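Local coordinates for extracellular protein 11-1 (Passalora fulva, PDB 6ZUS) that acts as a secreted, disulfide-rich avirulence effector of a fungal plant pathogen, belonging to a structurally conserved effector family, and binds zinc, at residues 80-85 against 102-107. Sequence-based numbering, arbitrary orientation.
Sequences ATAWRV and KPYTER
The hydroxyl of Tyr104 reaches from the helix to the strand: its OH lies 3.2 Å from Ala82 CB and 3.5 Å from Val85 CG2, and its hydrogen bond goes to the side-chain oxygen OE1 of Gln48, outside both segments. The bond to Gln48 satisfies a buried oxygen that two methyl groups approach from the strand side. Ala82 comes at the edge of the phenol, close to the ring plane, whereas Val85 packs over one face. There CG1 of Val85 stands 3.8 Å from the centroid of the Tyr104 ring and only 9° off its normal, a well-centred CH-pi contact. The valine's other branch shifts toward the hydroxyl end of the same ring, with Val85 CG2 3.6 Å from Tyr104 CZ. Val85 chi1 of 180° puts CG1 anti to the backbone N and CG2 anti to the carbonyl carbon, the placement that allows both. Tyr104 extends away from its helix because CG is anti to the backbone N (chi1 168°), which carries the ring across to meet Val85 coming from the opposite direction. On the helix side, one face of the Arg107 guanidinium lies over Tyr104 CA, offset toward its rim, while Arg107 NE forms a salt bridge with Asp45. The chain turns a corner at Trp83, yet Ala82 before it and Val85 after it both point toward the helix, and both also touch strand 6-20. One aromatic side chain thus joins helix 101-109 to a bend in strand 71-86: helix-on-sheet packing against the four-stranded antiparallel sheet of this effector fold, to which the strand belongs.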
ATOM      1  N   ALA A  80      -5.709   2.557  -0.230  1.00 20.74           N
ATOM      2  CA  ALA A  80      -6.777   2.351  -1.215  1.00 20.45           C
ATOM      3  C   ALA A  80      -6.888   0.847  -1.469  1.00 22.07           C
ATOM      4  O   ALA A  80      -5.939   0.068  -1.164  1.00 21.66           O
ATOM      5  CB  ALA A  80      -6.473   3.151  -2.466  1.00 21.01           C
ATOM      6  N   THR A  81      -8.018   0.453  -2.046  1.00 22.93           N
ATOM      7  CA  THR A  81      -8.302  -0.955  -2.387  1.00 21.73           C
ATOM      8  C   THR A  81      -8.140  -1.125  -3.892  1.00 20.77           C
ATOM      9  O   THR A  81      -8.730  -0.330  -4.656  1.00 20.90           O
ATOM     10  CB  THR A  81      -9.706  -1.363  -1.944  1.00 23.96           C
ATOM     11  OG1 THR A  81      -9.715  -1.252  -0.510  1.00 26.82           O
ATOM     12  CG2 THR A  81     -10.039  -2.765  -2.405  1.00 23.19           C
ATOM     13  N   ALA A  82      -7.331  -2.094  -4.287  1.00 20.85           N
ATOM     14  CA  ALA A  82      -7.345  -2.623  -5.668  1.00 21.33           C
ATOM     15  C   ALA A  82      -8.557  -3.566  -5.755  1.00 18.95           C
ATOM     16  O   ALA A  82      -8.537  -4.630  -5.153  1.00 18.46           O
ATOM     17  CB  ALA A  82      -6.026  -3.307  -6.005  1.00 22.05           C
ATOM     18  N   TRP A  83      -9.587  -3.155  -6.489  1.00 20.27           N
ATOM     19  CA  TRP A  83     -10.875  -3.899  -6.522  1.00 22.51           C
ATOM     20  C   TRP A  83     -10.724  -5.323  -7.067  1.00 21.19           C
ATOM     21  O   TRP A  83     -11.383  -6.259  -6.497  1.00 21.69           O
ATOM     22  CB  TRP A  83     -11.908  -3.104  -7.309  1.00 22.05           C
ATOM     23  CG  TRP A  83     -12.331  -1.847  -6.630  1.00 22.56           C
ATOM     24  CD1 TRP A  83     -12.311  -0.601  -7.157  1.00 22.86           C
ATOM     25  CD2 TRP A  83     -12.947  -1.752  -5.335  1.00 25.02           C
ATOM     26  NE1 TRP A  83     -12.848   0.277  -6.257  1.00 27.13           N
ATOM     27  CE2 TRP A  83     -13.242  -0.395  -5.136  1.00 25.58           C
ATOM     28  CE3 TRP A  83     -13.290  -2.692  -4.342  1.00 28.92           C
ATOM     29  CZ2 TRP A  83     -13.832   0.065  -3.959  1.00 29.18           C
ATOM     30  CZ3 TRP A  83     -13.864  -2.240  -3.172  1.00 32.24           C
ATOM     31  CH2 TRP A  83     -14.139  -0.876  -3.000  1.00 29.25           C
ATOM     32  N   ARG A  84      -9.892  -5.513  -8.092  1.00 19.29           N
ATOM     33  CA  ARG A  84      -9.834  -6.817  -8.812  1.00 20.60           C
ATOM     34  C   ARG A  84      -8.393  -7.118  -9.227  1.00 21.14           C
ATOM     35  O   ARG A  84      -7.833  -6.364 -10.055  1.00 20.11           O
ATOM     36  CB  ARG A  84     -10.763  -6.776 -10.029  1.00 21.79           C
ATOM     37  CG  ARG A  84     -12.202  -6.421  -9.718  1.00 21.27           C
ATOM     38  CD  ARG A  84     -12.982  -6.368 -10.997  1.00 22.99           C
ATOM     39  NE  ARG A  84     -14.252  -5.713 -10.745  1.00 23.75           N
ATOM     40  CZ  ARG A  84     -15.272  -6.251 -10.090  1.00 25.91           C
ATOM     41  NH1 ARG A  84     -15.213  -7.497  -9.636  1.00 26.39           N
ATOM     42  NH2 ARG A  84     -16.379  -5.532  -9.943  1.00 28.52           N
ATOM     43  N   VAL A  85      -7.820  -8.134  -8.593  1.00 21.34           N
ATOM     44  CA  VAL A  85      -6.416  -8.565  -8.792  1.00 21.85           C
ATOM     45  C   VAL A  85      -6.428 -10.079  -9.061  1.00 23.64           C
ATOM     46  O   VAL A  85      -7.150 -10.810  -8.382  1.00 21.02           O
ATOM     47  CB  VAL A  85      -5.531  -8.171  -7.595  1.00 20.47           C
ATOM     48  CG1 VAL A  85      -4.100  -8.636  -7.845  1.00 21.77           C
ATOM     49  CG2 VAL A  85      -5.636  -6.680  -7.295  1.00 19.87           C
ATOM     50  N   LYS A 102       2.264 -10.069  -1.666  1.00 18.38           N
ATOM     51  CA  LYS A 102       3.597  -9.455  -1.439  1.00 20.32           C
ATOM     52  C   LYS A 102       4.217  -8.926  -2.741  1.00 19.25           C
ATOM     53  O   LYS A 102       4.489  -7.722  -2.861  1.00 19.65           O
ATOM     54  CB  LYS A 102       4.505 -10.437  -0.722  1.00 20.93           C
ATOM     55  CG  LYS A 102       5.940  -9.987  -0.641  1.00 24.63           C
ATOM     56  CD  LYS A 102       6.746 -11.065   0.042  1.00 29.97           C
ATOM     57  CE  LYS A 102       8.141 -10.679   0.463  1.00 36.04           C
ATOM     58  NZ  LYS A 102       8.836  -9.952  -0.604  1.00 48.93           N
ATOM     59  N   PRO A 103       4.488  -9.773  -3.767  1.00 20.19           N
ATOM     60  CA  PRO A 103       5.132  -9.294  -4.997  1.00 18.94           C
ATOM     61  C   PRO A 103       4.256  -8.252  -5.701  1.00 18.34           C
ATOM     62  O   PRO A 103       4.833  -7.282  -6.225  1.00 19.48           O
ATOM     63  CB  PRO A 103       5.385 -10.565  -5.850  1.00 21.62           C
ATOM     64  CG  PRO A 103       4.477 -11.602  -5.265  1.00 21.09           C
ATOM     65  CD  PRO A 103       4.326 -11.248  -3.790  1.00 20.08           C
ATOM     66  N   TYR A 104       2.936  -8.491  -5.767  1.00 17.46           N
ATOM     67  CA  TYR A 104       1.990  -7.544  -6.413  1.00 18.48           C
ATOM     68  C   TYR A 104       2.139  -6.162  -5.752  1.00 17.79           C
ATOM     69  O   TYR A 104       2.306  -5.155  -6.442  1.00 17.82           O
ATOM     70  CB  TYR A 104       0.555  -8.057  -6.349  1.00 18.24           C
ATOM     71  CG  TYR A 104      -0.474  -7.023  -6.714  1.00 17.58           C
ATOM     72  CD1 TYR A 104      -0.753  -6.666  -8.031  1.00 18.64           C
ATOM     73  CD2 TYR A 104      -1.212  -6.393  -5.731  1.00 19.27           C
ATOM     74  CE1 TYR A 104      -1.683  -5.684  -8.353  1.00 19.05           C
ATOM     75  CE2 TYR A 104      -2.141  -5.409  -6.028  1.00 18.63           C
ATOM     76  CZ  TYR A 104      -2.388  -5.047  -7.336  1.00 20.19           C
ATOM     77  OH  TYR A 104      -3.306  -4.061  -7.549  1.00 21.66           O
ATOM     78  N   THR A 105       2.031  -6.089  -4.419  1.00 17.19           N
ATOM     79  CA  THR A 105       2.116  -4.812  -3.661  1.00 18.10           C
ATOM     80  C   THR A 105       3.446  -4.128  -3.964  1.00 17.09           C
ATOM     81  O   THR A 105       3.498  -2.908  -4.248  1.00 18.35           O
ATOM     82  CB  THR A 105       1.921  -5.033  -2.151  1.00 19.39           C
ATOM     83  OG1 THR A 105       0.655  -5.674  -1.961  1.00 18.34           O
ATOM     84  CG2 THR A 105       2.052  -3.702  -1.432  1.00 18.80           C
ATOM     85  N   GLU A 106       4.533  -4.885  -3.930  1.00 17.94           N
ATOM     86  CA  GLU A 106       5.881  -4.299  -4.174  1.00 18.80           C
ATOM     87  C   GLU A 106       5.994  -3.738  -5.598  1.00 17.72           C
ATOM     88  O   GLU A 106       6.573  -2.635  -5.730  1.00 19.18           O
ATOM     89  CB  GLU A 106       6.959  -5.322  -3.845  1.00 19.89           C
ATOM     90  CG  GLU A 106       7.026  -5.589  -2.381  1.00 19.52           C
ATOM     91  CD  GLU A 106       8.127  -6.561  -1.980  1.00 25.72           C
ATOM     92  OE1 GLU A 106       8.641  -7.244  -2.921  1.00 29.41           O
ATOM     93  OE2 GLU A 106       8.532  -6.590  -0.766  1.00 23.88           O
ATOM     94  N   ARG A 107       5.392  -4.394  -6.609  1.00 19.58           N
ATOM     95  CA  ARG A 107       5.374  -3.852  -8.006  1.00 20.16           C
ATOM     96  C   ARG A 107       4.531  -2.575  -8.101  1.00 21.30           C
ATOM     97  O   ARG A 107       4.972  -1.611  -8.734  1.00 24.73           O
ATOM     98  CB  ARG A 107       4.901  -4.896  -9.021  1.00 20.12           C
ATOM     99  CG  ARG A 107       5.886  -6.061  -9.161  1.00 19.84           C
ATOM    100  CD  ARG A 107       5.601  -6.864 -10.422  1.00 21.75           C
ATOM    101  NE  ARG A 107       4.206  -7.303 -10.496  1.00 19.93           N
ATOM    102  CZ  ARG A 107       3.730  -8.423  -9.965  1.00 20.06           C
ATOM    103  NH1 ARG A 107       4.547  -9.292  -9.407  1.00 21.25           N
ATOM    104  NH2 ARG A 107       2.440  -8.709 -10.070  1.00 20.39           N
TER